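Local coordinates for uncharacterized protein PH0987 (PDB 2PHC) that is of unknown function but, as a carboxyltransferase-domain protein of the subdomain C and D family, probably binds ATP and acts as a hydrolase, at residues P39-E44 and L52-D57; K84-P89 and P202-K207; T146-K151 and G177-I182; G159-A164 and G183-R188. All blocks are in the same frame, centred on the assembly; numbering follows the deposited sequence.

Contact 1 (P39-E44 and L52-D57); sequences PEWLVE and LLVIYD
The six-membered part of the Trp41 indole meets the stem of Tyr56 obliquely, CE3 3.6 Å from Tyr56 CB, and this is the densely packed side of the contact. Trp41 CG sits between the backbone N and the carbonyl carbon (chi1 50°). Pro39 CB, from the same type I turn, covers one indole face toward the rim, while Val54 CG1 stands at the ring edge, 4.2 Å from CZ3. Helix 63-82 closes over this side: Tyr69 meets the indole edge-to-face, and Val66 touches both Trp41 and Tyr56. Leu42 CD1 approaches Val54 CG1 to 4.0 Å, the two side chains crossing at about a right angle.

In this antiparallel hairpin strand 42-48 carries a classic beta bulge, Val43 and Glu44 both facing Ile55 of strand 51-56. Ile55 O takes two N-H groups from the same face of its carbonyl plane, Val43 N at 2.8 Å and Glu44 N at 3.3 Å. The latter donor stands well above that plane, by 43°. Ile55 N returns a bond to Glu44 O, and Asp57 N donates to Trp41 O over 2.9 Å.

The other side is thinner and largely exposed. Val43 CG1 touches Ile55 CG2 at 3.8 Å, and Glu44 runs beside Ile55, pointing the same way, with CB 3.8 Å from Ile55 CD1. Asp57 OD2 turns instead to Leu59 N.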
loop_
_atom_site.group_PDB
_atom_site.type_symbol
_atom_site.label_atom_id
_atom_site.label_comp_id
_atom_site.label_asym_id
_atom_site.label_seq_id
_atom_site.Cartn_x
_atom_site.Cartn_y
_atom_site.Cartn_z
ATOM N N PRO A 39 2.714 -17.230 22.868
ATOM C CA PRO A 39 3.833 -17.741 23.617
ATOM C C PRO A 39 3.638 -17.619 25.132
ATOM O O PRO A 39 3.053 -16.692 25.638
ATOM C CB PRO A 39 5.002 -16.936 23.086
ATOM C CG PRO A 39 4.433 -15.777 22.514
ATOM C CD PRO A 39 3.071 -16.037 22.114
ATOM N N GLU A 40 4.143 -18.614 25.822
ATOM C CA GLU A 40 3.899 -18.874 27.238
ATOM C C GLU A 40 4.477 -17.775 28.091
ATOM O O GLU A 40 4.014 -17.557 29.194
ATOM C CB GLU A 40 4.447 -20.286 27.676
ATOM C CG GLU A 40 3.312 -21.348 27.763
ATOM C CD GLU A 40 3.717 -22.776 28.289
ATOM O OE1 GLU A 40 2.796 -23.669 28.316
ATOM O OE2 GLU A 40 4.929 -22.989 28.653
ATOM N N TRP A 41 5.446 -17.068 27.534
ATOM C CA TRP A 41 6.096 -15.955 28.203
ATOM C C TRP A 41 5.416 -14.589 28.053
ATOM O O TRP A 41 5.945 -13.605 28.599
ATOM C CB TRP A 41 7.549 -15.839 27.801
ATOM C CG TRP A 41 7.818 -15.845 26.327
ATOM C CD1 TRP A 41 8.289 -16.896 25.580
ATOM C CD2 TRP A 41 7.679 -14.722 25.391
ATOM N NE1 TRP A 41 8.439 -16.514 24.242
ATOM C CE2 TRP A 41 8.070 -15.198 24.100
ATOM C CE3 TRP A 41 7.234 -13.381 25.516
ATOM C CZ2 TRP A 41 8.047 -14.376 22.950
ATOM C CZ3 TRP A 41 7.192 -12.572 24.340
ATOM C CH2 TRP A 41 7.594 -13.085 23.091
ATOM N N LEU A 42 4.270 -14.546 27.358
ATOM C CA LEU A 42 3.586 -13.254 26.952
ATOM C C LEU A 42 2.876 -12.625 28.114
ATOM O O LEU A 42 1.982 -13.256 28.727
ATOM C CB LEU A 42 2.520 -13.397 25.798
ATOM C CG LEU A 42 1.969 -12.020 25.289
ATOM C CD1 LEU A 42 3.143 -11.127 24.829
ATOM C CD2 LEU A 42 0.951 -12.190 24.151
ATOM N N VAL A 43 3.193 -11.382 28.389
ATOM C CA VAL A 43 2.336 -10.707 29.352
ATOM C C VAL A 43 1.257 -9.723 28.711
ATOM O O VAL A 43 0.054 -9.924 28.850
ATOM C CB VAL A 43 3.196 -10.188 30.500
ATOM C CG1 VAL A 43 2.453 -9.138 31.379
ATOM C CG2 VAL A 43 3.754 -11.412 31.316
ATOM N N GLU A 44 1.733 -8.745 27.935
ATOM C CA GLU A 44 0.896 -7.730 27.424
ATOM C C GLU A 44 1.415 -7.330 26.018
ATOM O O GLU A 44 2.596 -7.486 25.709
ATOM C CB GLU A 44 0.929 -6.523 28.380
ATOM C CG GLU A 44 -0.030 -5.360 27.988
ATOM C CD GLU A 44 -0.528 -4.479 29.168
ATOM O OE1 GLU A 44 -1.727 -4.038 29.072
ATOM O OE2 GLU A 44 0.250 -4.197 30.141
ATOM N N LEU A 52 4.626 -1.432 18.483
ATOM C CA LEU A 52 3.999 -2.346 19.384
ATOM C C LEU A 52 4.839 -2.674 20.550
ATOM O O LEU A 52 5.907 -3.138 20.415
ATOM C CB LEU A 52 3.606 -3.609 18.668
ATOM C CG LEU A 52 3.077 -4.790 19.420
ATOM C CD1 LEU A 52 1.709 -4.543 19.813
ATOM C CD2 LEU A 52 3.142 -5.896 18.503
ATOM N N LEU A 53 4.305 -2.446 21.720
ATOM C CA LEU A 53 4.965 -2.763 22.942
ATOM C C LEU A 53 4.694 -4.170 23.378
ATOM O O LEU A 53 3.601 -4.612 23.371
ATOM C CB LEU A 53 4.654 -1.747 24.012
ATOM C CG LEU A 53 5.441 -1.853 25.306
ATOM C CD1 LEU A 53 6.838 -1.535 25.139
ATOM C CD2 LEU A 53 4.825 -1.071 26.360
ATOM N N VAL A 54 5.748 -4.880 23.680
ATOM C CA VAL A 54 5.681 -6.238 24.047
ATOM C C VAL A 54 6.354 -6.443 25.402
ATOM O O VAL A 54 7.490 -6.073 25.641
ATOM C CB VAL A 54 6.347 -7.200 22.998
ATOM C CG1 VAL A 54 5.946 -8.667 23.301
ATOM C CG2 VAL A 54 5.859 -6.834 21.621
ATOM N N ILE A 55 5.598 -7.075 26.259
ATOM C CA ILE A 55 6.038 -7.313 27.602
ATOM C C ILE A 55 5.883 -8.754 28.010
ATOM O O ILE A 55 4.933 -9.412 27.567
ATOM C CB ILE A 55 5.028 -6.539 28.563
ATOM C CG1 ILE A 55 5.137 -5.020 28.356
ATOM C CG2 ILE A 55 5.234 -6.880 30.044
ATOM C CD1 ILE A 55 3.972 -4.295 28.902
ATOM N N TYR A 56 6.922 -9.226 28.674
ATOM C CA TYR A 56 7.245 -10.609 28.870
ATOM C C TYR A 56 7.473 -10.924 30.318
ATOM O O TYR A 56 7.792 -10.071 31.090
ATOM C CB TYR A 56 8.438 -11.073 28.028
ATOM C CG TYR A 56 9.836 -10.588 28.363
ATOM C CD1 TYR A 56 10.395 -9.532 27.711
ATOM C CD2 TYR A 56 10.627 -11.251 29.258
ATOM C CE1 TYR A 56 11.621 -9.127 27.975
ATOM C CE2 TYR A 56 11.890 -10.832 29.515
ATOM C CZ TYR A 56 12.370 -9.768 28.868
ATOM O OH TYR A 56 13.612 -9.336 29.110
ATOM N N ASP A 57 7.291 -12.176 30.672
ATOM C CA ASP A 57 7.527 -12.581 32.043
ATOM C C ASP A 57 8.958 -13.096 32.151
ATOM O O ASP A 57 9.244 -14.154 31.633
ATOM C CB ASP A 57 6.567 -13.673 32.427
ATOM C CG ASP A 57 6.854 -14.215 33.829
ATOM O OD1 ASP A 57 5.990 -14.930 34.366
ATOM O OD2 ASP A 57 7.936 -13.908 34.382
#

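Contact 2 (K84-P89 and P202-K207); sequences KTIEIP and PGDYVK
The Tyr205 ring is met along one edge by Thr85 OG1, which lies in the ring plane 3.9 Å from CD2, while Lys84 comes at the ring obliquely. Arg80 and Ile81 of helix 63-82 also touch this ring, and Ile81 O receives the Thr85 hydroxyl. The setting is the parallel pairing of strands 85-92 and 205-211, which joins the first and last strands of the mixed sheet, consistent with the cyclophilin-like fold of the family. Backbone bonds run in the staggered parallel pattern, from Tyr205 N to Lys84 O and from Ile86 N to Tyr205 O, then from Lys207 N to Ile86 O and from Ile88 N to Lys207 O.

Lys84 CB lies 3.8 Å from Tyr205 CE2, and CE lies 3.6 Å from the phenolic OH. A bend at chi4 (52°) helps to bring NZ to Gly203 O at 3.2 Å, where it stands above the carbonyl plane. NZ also donates to a water at 2.8 Å, and that water donates in turn to Asp204 OD1, so the opposite charges are linked through solvent. An alanine at Lys84 would probably leave Gly203 O without this donor, the water without its ammonium partner and Tyr205 OH without the cover of CE.

Asp204 OD2 accepts from Leu201 N and also meets Ile86 CD1. On the same sheet face, the side chains of Ile88 and Val206 cross at a slant, CD1 of Ile88 3.7 Å from CG1 of Val206.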
loop_
_atom_site.group_PDB
_atom_site.type_symbol
_atom_site.label_atom_id
_atom_site.label_comp_id
_atom_site.label_asym_id
_atom_site.label_seq_id
_atom_site.Cartn_x
_atom_site.Cartn_y
_atom_site.Cartn_z
ATOM N N LYS A 84 1.963 -11.316 -0.989
ATOM C CA LYS A 84 0.604 -10.889 -1.258
ATOM C C LYS A 84 0.667 -9.571 -2.075
ATOM O O LYS A 84 -0.327 -8.991 -2.433
ATOM C CB LYS A 84 -0.101 -10.681 0.098
ATOM C CG LYS A 84 -0.720 -11.931 0.756
ATOM C CD LYS A 84 -1.369 -11.626 2.226
ATOM C CE LYS A 84 -2.735 -10.841 2.195
ATOM N NZ LYS A 84 -3.698 -11.501 1.294
ATOM N N THR A 85 1.885 -9.143 -2.374
ATOM C CA THR A 85 2.166 -7.901 -2.952
ATOM C C THR A 85 2.486 -8.036 -4.433
ATOM O O THR A 85 3.429 -8.773 -4.830
ATOM C CB THR A 85 3.340 -7.208 -2.262
ATOM O OG1 THR A 85 2.965 -6.884 -0.925
ATOM C CG2 THR A 85 3.687 -5.897 -2.967
ATOM N N ILE A 86 1.723 -7.290 -5.248
ATOM C CA ILE A 86 1.982 -7.304 -6.673
ATOM C C ILE A 86 2.570 -5.933 -7.010
ATOM O O ILE A 86 2.045 -4.911 -6.621
ATOM C CB ILE A 86 0.712 -7.720 -7.420
ATOM C CG1 ILE A 86 0.406 -9.194 -7.079
ATOM C CG2 ILE A 86 0.809 -7.479 -8.930
ATOM C CD1 ILE A 86 -0.784 -9.345 -6.185
ATOM N N GLU A 87 3.708 -5.932 -7.693
ATOM C CA GLU A 87 4.395 -4.692 -8.057
ATOM C C GLU A 87 3.925 -4.226 -9.427
ATOM O O GLU A 87 3.960 -5.010 -10.382
ATOM C CB GLU A 87 5.921 -4.909 -8.095
ATOM C CG GLU A 87 6.528 -5.057 -6.747
ATOM C CD GLU A 87 8.028 -4.760 -6.726
ATOM O OE1 GLU A 87 8.771 -5.206 -7.663
ATOM O OE2 GLU A 87 8.449 -4.070 -5.762
ATOM N N ILE A 88 3.534 -2.958 -9.534
ATOM C CA ILE A 88 2.877 -2.461 -10.754
ATOM C C ILE A 88 3.610 -1.238 -11.314
ATOM O O ILE A 88 3.564 -0.147 -10.684
ATOM C CB ILE A 88 1.314 -2.235 -10.531
ATOM C CG1 ILE A 88 0.621 -3.615 -10.394
ATOM C CG2 ILE A 88 0.662 -1.586 -11.714
ATOM C CD1 ILE A 88 -0.891 -3.628 -10.148
ATOM N N PRO A 89 4.341 -1.422 -12.465
ATOM C CA PRO A 89 5.019 -0.278 -13.052
ATOM C C PRO A 89 3.997 0.706 -13.666
ATOM O O PRO A 89 3.025 0.267 -14.301
ATOM C CB PRO A 89 5.970 -0.917 -14.092
ATOM C CG PRO A 89 5.313 -2.087 -14.519
ATOM C CD PRO A 89 4.602 -2.645 -13.273
ATOM N N PRO A 202 -9.082 -8.951 -5.129
ATOM C CA PRO A 202 -9.362 -8.357 -3.820
ATOM C C PRO A 202 -8.554 -9.014 -2.644
ATOM O O PRO A 202 -8.517 -10.273 -2.498
ATOM C CB PRO A 202 -10.923 -8.519 -3.650
ATOM C CG PRO A 202 -11.482 -8.460 -5.098
ATOM C CD PRO A 202 -10.316 -9.256 -5.901
ATOM N N GLY A 203 -7.888 -8.194 -1.818
ATOM C CA GLY A 203 -7.230 -8.743 -0.631
ATOM C C GLY A 203 -5.766 -8.820 -0.877
ATOM O O GLY A 203 -4.995 -8.817 0.083
ATOM N N ASP A 204 -5.361 -8.817 -2.144
ATOM C CA ASP A 204 -3.979 -8.484 -2.543
ATOM C C ASP A 204 -3.512 -7.029 -2.249
ATOM O O ASP A 204 -4.319 -6.136 -2.059
ATOM C CB ASP A 204 -3.835 -8.670 -4.051
ATOM C CG ASP A 204 -3.998 -10.146 -4.494
ATOM O OD1 ASP A 204 -4.133 -11.107 -3.663
ATOM O OD2 ASP A 204 -3.965 -10.331 -5.715
ATOM N N TYR A 205 -2.193 -6.820 -2.236
ATOM C CA TYR A 205 -1.600 -5.482 -2.046
ATOM C C TYR A 205 -0.891 -5.050 -3.309
ATOM O O TYR A 205 -0.476 -5.877 -4.160
ATOM C CB TYR A 205 -0.610 -5.374 -0.871
ATOM C CG TYR A 205 -1.094 -5.977 0.439
ATOM C CD1 TYR A 205 -2.286 -5.622 0.983
ATOM C CD2 TYR A 205 -0.337 -6.969 1.092
ATOM C CE1 TYR A 205 -2.773 -6.240 2.216
ATOM C CE2 TYR A 205 -0.802 -7.605 2.282
ATOM C CZ TYR A 205 -1.988 -7.219 2.839
ATOM O OH TYR A 205 -2.413 -7.781 4.008
ATOM N N VAL A 206 -0.785 -3.732 -3.489
ATOM C CA VAL A 206 -0.149 -3.296 -4.716
ATOM C C VAL A 206 0.951 -2.291 -4.403
ATOM O O VAL A 206 0.752 -1.413 -3.616
ATOM C CB VAL A 206 -1.162 -2.679 -5.759
ATOM C CG1 VAL A 206 -0.349 -1.963 -6.855
ATOM C CG2 VAL A 206 -2.172 -3.769 -6.414
ATOM N N LYS A 207 2.063 -2.408 -5.099
ATOM C CA LYS A 207 3.113 -1.473 -4.936
ATOM C C LYS A 207 3.295 -0.859 -6.335
ATOM O O LYS A 207 3.593 -1.581 -7.274
ATOM C CB LYS A 207 4.431 -2.198 -4.457
ATOM C CG LYS A 207 5.643 -1.214 -4.136
ATOM C CD LYS A 207 5.233 0.025 -3.305
ATOM C CE LYS A 207 6.437 0.954 -2.736
ATOM N NZ LYS A 207 7.296 1.492 -3.875
HETATM O O HOH W 1 -3.322 -12.025 -1.446
#

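Contact 3 (T146-K151 and G177-I182); sequences TPRLEK and GGWRII
The loop between strands 134-138 and 155-156 crosses the start of strand 180-184, where Pro147, Arg148 and Leu149 meet Gly178, Trp179 and Arg180. Arg180 carries most of this contact. Its NE donates to Pro147 O at 3.1 Å in a nearly straight bond (169° at the hydrogen), the acceptor lying at the edge of the guanidinium and in its plane. Leu149 CD2 covers one face of the same group, 3.7 Å from CZ. CG of Arg180 lies against Thr146 CG2 at 3.8 Å, and chi2 (-66°) folds CD back from an extended chain, CD lying 4.1 Å from Leu149 CD2. The charged group also makes a cation-pi contact with Phe102 of helix 100-107.

Strand 180-184 belongs to the mixed sheet of the cyclophilin-like family fold, between strands 85-92 and 160-164, so the loop is tied directly to a sheet strand. An alanine at Arg180 would probably leave Pro147 O without its side-chain donor, strip Phe102 of its cation and open a gap beside Leu149 CD2.

The second tie is purely backbone: Leu149 N donates to Gly178 O over 2.6 Å, nearly along the C=O axis. Arg148 CB presses on the same oxygen at 3.3 Å. Gly178 has no side chain; a beta carbon here would point toward the loop, near Leu149 O. Beyond it, Arg148 and Trp179 run side by side, pointing the same way, with their planes 76° apart and NE 4.0 Å from NE1. Trp179 also meets Phe134 edge-to-face.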
loop_
_atom_site.group_PDB
_atom_site.type_symbol
_atom_site.label_atom_id
_atom_site.label_comp_id
_atom_site.label_asym_id
_atom_site.label_seq_id
_atom_site.Cartn_x
_atom_site.Cartn_y
_atom_site.Cartn_z
ATOM N N THR A 146 -7.834 14.616 -4.563
ATOM C CA THR A 146 -8.192 15.578 -5.633
ATOM C C THR A 146 -9.496 15.204 -6.240
ATOM O O THR A 146 -9.637 14.060 -6.778
ATOM C CB THR A 146 -7.132 15.652 -6.802
ATOM O OG1 THR A 146 -5.827 15.804 -6.256
ATOM C CG2 THR A 146 -7.410 16.862 -7.736
ATOM N N PRO A 147 -10.458 16.169 -6.264
ATOM C CA PRO A 147 -11.792 15.877 -6.851
ATOM C C PRO A 147 -11.693 15.576 -8.328
ATOM O O PRO A 147 -10.683 15.869 -8.882
ATOM C CB PRO A 147 -12.628 17.138 -6.569
ATOM C CG PRO A 147 -11.594 18.256 -6.506
ATOM C CD PRO A 147 -10.365 17.566 -5.783
ATOM N N ARG A 148 -12.683 14.875 -8.901
ATOM C CA ARG A 148 -12.788 14.469 -10.321
ATOM C C ARG A 148 -12.899 15.672 -11.321
ATOM O O ARG A 148 -13.202 16.805 -10.913
ATOM C CB ARG A 148 -14.106 13.656 -10.491
ATOM C CG ARG A 148 -14.057 12.220 -9.942
ATOM C CD ARG A 148 -15.506 11.839 -9.570
ATOM N NE ARG A 148 -15.656 10.507 -8.907
ATOM C CZ ARG A 148 -15.509 10.255 -7.600
ATOM N NH1 ARG A 148 -15.217 11.178 -6.713
ATOM N NH2 ARG A 148 -15.715 9.063 -7.166
ATOM N N LEU A 149 -12.743 15.396 -12.607
ATOM C CA LEU A 149 -12.960 16.414 -13.608
ATOM C C LEU A 149 -14.425 16.815 -13.543
ATOM O O LEU A 149 -15.293 16.031 -13.095
ATOM C CB LEU A 149 -12.557 15.952 -14.993
ATOM C CG LEU A 149 -11.069 15.668 -15.340
ATOM C CD1 LEU A 149 -11.095 15.046 -16.644
ATOM C CD2 LEU A 149 -10.318 16.867 -15.486
ATOM N N GLU A 150 -14.707 18.064 -13.929
ATOM C CA GLU A 150 -16.073 18.517 -13.884
ATOM C C GLU A 150 -16.908 17.760 -14.940
ATOM O O GLU A 150 -18.068 17.422 -14.733
ATOM C CB GLU A 150 -16.163 20.070 -13.953
ATOM C CG GLU A 150 -17.289 20.752 -13.044
ATOM C CD GLU A 150 -17.563 20.193 -11.561
ATOM O OE1 GLU A 150 -16.774 20.515 -10.610
ATOM O OE2 GLU A 150 -18.639 19.522 -11.344
ATOM N N LYS A 151 -16.266 17.416 -16.033
ATOM C CA LYS A 151 -16.868 16.587 -17.024
ATOM C C LYS A 151 -15.864 15.517 -17.374
ATOM O O LYS A 151 -14.733 15.826 -17.710
ATOM C CB LYS A 151 -16.906 17.488 -18.186
ATOM C CD LYS A 151 -16.223 17.513 -20.771
ATOM C CE LYS A 151 -14.949 17.501 -21.642
ATOM N NZ LYS A 151 -14.591 18.849 -22.249
ATOM N N GLY A 177 -14.243 8.290 -18.106
ATOM C CA GLY A 177 -14.024 8.513 -16.688
ATOM C C GLY A 177 -13.613 9.927 -16.415
ATOM O O GLY A 177 -12.972 10.556 -17.251
ATOM N N GLY A 178 -13.993 10.450 -15.251
ATOM C CA GLY A 178 -13.512 11.743 -14.931
ATOM C C GLY A 178 -12.495 11.839 -13.811
ATOM O O GLY A 178 -12.485 12.889 -13.230
ATOM N N TRP A 179 -11.694 10.766 -13.564
ATOM C CA TRP A 179 -10.689 10.668 -12.473
ATOM C C TRP A 179 -9.472 11.467 -12.936
ATOM O O TRP A 179 -9.265 11.565 -14.130
ATOM C CB TRP A 179 -10.245 9.179 -12.195
ATOM C CG TRP A 179 -11.254 8.388 -11.322
ATOM C CD1 TRP A 179 -12.621 8.464 -11.417
ATOM C CD2 TRP A 179 -10.997 7.461 -10.219
ATOM N NE1 TRP A 179 -13.240 7.686 -10.463
ATOM C CE2 TRP A 179 -12.274 7.044 -9.719
ATOM C CE3 TRP A 179 -9.848 6.951 -9.614
ATOM C CZ2 TRP A 179 -12.416 6.145 -8.640
ATOM C CZ3 TRP A 179 -10.007 6.039 -8.482
ATOM C CH2 TRP A 179 -11.286 5.657 -8.041
ATOM N N ARG A 180 -8.679 12.030 -12.013
ATOM C CA ARG A 180 -7.466 12.773 -12.389
ATOM C C ARG A 180 -6.432 11.797 -12.740
ATOM O O ARG A 180 -5.958 11.100 -11.855
ATOM C CB ARG A 180 -6.956 13.719 -11.268
ATOM C CG ARG A 180 -7.942 14.818 -10.945
ATOM C CD ARG A 180 -8.231 15.907 -12.057
ATOM N NE ARG A 180 -9.302 16.811 -11.548
ATOM C CZ ARG A 180 -9.580 18.022 -12.064
ATOM N NH1 ARG A 180 -8.870 18.513 -13.105
ATOM N NH2 ARG A 180 -10.520 18.751 -11.521
ATOM N N ILE A 181 -6.059 11.745 -14.013
ATOM C CA ILE A 181 -5.070 10.770 -14.487
ATOM C C ILE A 181 -3.614 11.237 -14.362
ATOM O O ILE A 181 -3.246 12.247 -14.978
ATOM C CB ILE A 181 -5.348 10.340 -15.908
ATOM C CG1 ILE A 181 -6.851 9.982 -16.116
ATOM C CG2 ILE A 181 -4.393 9.281 -16.307
ATOM C CD1 ILE A 181 -7.440 8.769 -15.170
ATOM N N ILE A 182 -2.795 10.467 -13.620
ATOM C CA ILE A 182 -1.418 10.827 -13.173
ATOM C C ILE A 182 -0.331 9.903 -13.769
ATOM O O ILE A 182 0.845 10.138 -13.618
ATOM C CB ILE A 182 -1.314 10.922 -11.587
ATOM C CG1 ILE A 182 -1.430 9.535 -10.872
ATOM C CG2 ILE A 182 -2.359 11.909 -10.997
ATOM C CD1 ILE A 182 -0.935 9.586 -9.361
#

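Contact 4 (G159-A164 and G183-R188); sequences GSVGIA and GRIPLR
Gly159 O and Ile185 N make one of two backbone hydrogen bonds across this contact, at 2.8 Å. The donor does not lie in the carbonyl plane but 47° out of it. The same oxygen is approached by Arg184 CA at 3.4 Å, a CA-H...O contact. The second bond runs from Val161 N to Gly183 O over 3.0 Å, again with the donor above the plane, and Ser160 CA comes near that acceptor too. Between these bonds Ser160 and Arg184 form an antiparallel, non-hydrogen-bonded pair.

Strands 160-164 and 180-184 are neighbours in the mixed sheet, and the first begins with a G1 beta bulge in which Gly159 and Ser160 both face Tyr171 of strand 167-171. The positive phi of Gly159 (99°) suits a residue without a side chain, since one here would press on the carbonyl of the preceding residue and run into Ile185 O.

Ser160 OG and Arg184 NE find their partners just outside the segments: Pro157 O and Ala158 O, respectively. Gly162 O accepts from Thr168 OG1. With its CG anti to the backbone N (chi1 -170°), Arg184 carries that atom past Gly159, 3.8 Å from its C. On the other sheet face, Val161 CG2 meets Ile185 CD1 at 3.6 Å, the side chains set roughly perpendicular, and Val90 of strand 85-92 touches both residues.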
loop_
_atom_site.group_PDB
_atom_site.type_symbol
_atom_site.label_atom_id
_atom_site.label_comp_id
_atom_site.label_asym_id
_atom_site.label_seq_id
_atom_site.Cartn_x
_atom_site.Cartn_y
_atom_site.Cartn_z
ATOM N N GLY A 159 -5.057 1.266 -18.555
ATOM C CA GLY A 159 -3.826 1.393 -17.756
ATOM C C GLY A 159 -3.701 2.702 -17.026
ATOM O O GLY A 159 -2.858 2.817 -16.151
ATOM N N SER A 160 -4.578 3.679 -17.330
ATOM C CA SER A 160 -4.575 4.948 -16.583
ATOM C C SER A 160 -4.851 4.796 -15.118
ATOM O O SER A 160 -5.845 4.157 -14.724
ATOM C CB SER A 160 -5.478 6.012 -17.206
ATOM O OG SER A 160 -5.227 6.050 -18.617
ATOM N N VAL A 161 -3.992 5.468 -14.333
ATOM C CA VAL A 161 -3.953 5.489 -12.895
ATOM C C VAL A 161 -4.572 6.844 -12.539
ATOM O O VAL A 161 -4.085 7.886 -12.937
ATOM C CB VAL A 161 -2.491 5.368 -12.389
ATOM C CG1 VAL A 161 -2.356 5.697 -10.875
ATOM C CG2 VAL A 161 -1.834 3.924 -12.768
ATOM N N GLY A 162 -5.687 6.852 -11.834
ATOM C CA GLY A 162 -6.171 8.126 -11.436
ATOM C C GLY A 162 -6.454 8.280 -9.997
ATOM O O GLY A 162 -6.354 7.318 -9.279
ATOM N N ILE A 163 -6.863 9.497 -9.606
ATOM C CA ILE A 163 -7.278 9.856 -8.236
ATOM C C ILE A 163 -8.679 10.444 -8.354
ATOM O O ILE A 163 -9.008 11.150 -9.356
ATOM C CB ILE A 163 -6.308 10.922 -7.651
ATOM C CG1 ILE A 163 -4.872 10.355 -7.491
ATOM C CG2 ILE A 163 -6.844 11.631 -6.386
ATOM C CD1 ILE A 163 -3.881 11.413 -7.037
ATOM N N ALA A 164 -9.488 10.211 -7.333
ATOM C CA ALA A 164 -10.785 10.723 -7.274
ATOM C C ALA A 164 -11.120 10.741 -5.799
ATOM O O ALA A 164 -11.332 9.708 -5.189
ATOM C CB ALA A 164 -11.788 9.866 -8.106
ATOM N N GLY A 183 -0.709 8.881 -14.513
ATOM C CA GLY A 183 0.281 7.891 -14.871
ATOM C C GLY A 183 -0.415 6.827 -15.651
ATOM O O GLY A 183 -1.652 6.820 -15.665
ATOM N N ARG A 184 0.341 5.936 -16.298
ATOM C CA ARG A 184 -0.271 4.839 -16.993
ATOM C C ARG A 184 0.591 3.623 -16.746
ATOM O O ARG A 184 1.808 3.740 -16.672
ATOM C CB ARG A 184 -0.267 5.118 -18.477
ATOM C CG ARG A 184 -1.045 4.220 -19.268
ATOM C CD ARG A 184 -1.287 4.859 -20.689
ATOM N NE ARG A 184 -1.768 3.787 -21.566
ATOM C CZ ARG A 184 -1.763 3.802 -22.910
ATOM N NH1 ARG A 184 -1.300 4.870 -23.576
ATOM N NH2 ARG A 184 -2.256 2.750 -23.579
ATOM N N ILE A 185 -0.081 2.468 -16.645
ATOM C CA ILE A 185 0.488 1.170 -16.501
ATOM C C ILE A 185 0.605 0.491 -17.886
ATOM O O ILE A 185 -0.366 0.467 -18.626
ATOM C CB ILE A 185 -0.463 0.253 -15.564
ATOM C CG1 ILE A 185 -0.587 0.798 -14.122
ATOM C CG2 ILE A 185 -0.020 -1.124 -15.570
ATOM C CD1 ILE A 185 -1.923 0.367 -13.357
ATOM N N PRO A 186 1.774 -0.086 -18.218
ATOM C CA PRO A 186 1.973 -0.774 -19.523
ATOM C C PRO A 186 1.539 -2.243 -19.597
ATOM O O PRO A 186 1.314 -2.726 -20.679
ATOM C CB PRO A 186 3.478 -0.716 -19.704
ATOM C CG PRO A 186 3.977 -0.870 -18.185
ATOM C CD PRO A 186 3.030 0.053 -17.460
ATOM N N LEU A 187 1.520 -2.941 -18.457
ATOM C CA LEU A 187 0.953 -4.277 -18.324
ATOM C C LEU A 187 -0.521 -4.330 -18.708
ATOM O O LEU A 187 -1.282 -3.367 -18.467
ATOM C CB LEU A 187 1.065 -4.713 -16.883
ATOM C CG LEU A 187 2.453 -4.647 -16.229
ATOM C CD1 LEU A 187 2.271 -4.747 -14.746
ATOM C CD2 LEU A 187 3.352 -5.796 -16.706
ATOM N N ARG A 188 -0.937 -5.461 -19.296
ATOM C CA ARG A 188 -2.355 -5.692 -19.544
ATOM C C ARG A 188 -2.856 -6.308 -18.252
ATOM O O ARG A 188 -2.780 -7.547 -18.053
ATOM C CB ARG A 188 -2.566 -6.625 -20.688
ATOM C CG ARG A 188 -3.983 -6.658 -21.167
ATOM C CD ARG A 188 -4.126 -7.551 -22.411
ATOM N NE ARG A 188 -5.539 -7.831 -22.663
ATOM C CZ ARG A 188 -6.003 -8.359 -23.787
ATOM N NH1 ARG A 188 -5.161 -8.667 -24.761
ATOM N NH2 ARG A 188 -7.302 -8.583 -23.928
#

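Contact 1 stands apart, in the hairpin of the four-stranded antiparallel sheet, with its centre about 32 Å from that of contact 2 and about 48 Å from that of contact 3. Contacts 2, 3 and 4 share the mixed sheet, where strand 85-92 neighbours strand 180-184. Contacts 3 and 4 both use strand 180-184 and their centres lie about 13 Å apart; Arg180 N reaches Ile163 O at 2.8 Å, a probable hydrogen bond, and Trp179 packs on Ala164. Contacts 2 and 4, about 14 Å apart by centres, meet where Ile88 CG2 touches Ile185 CG1 at 3.6 Å.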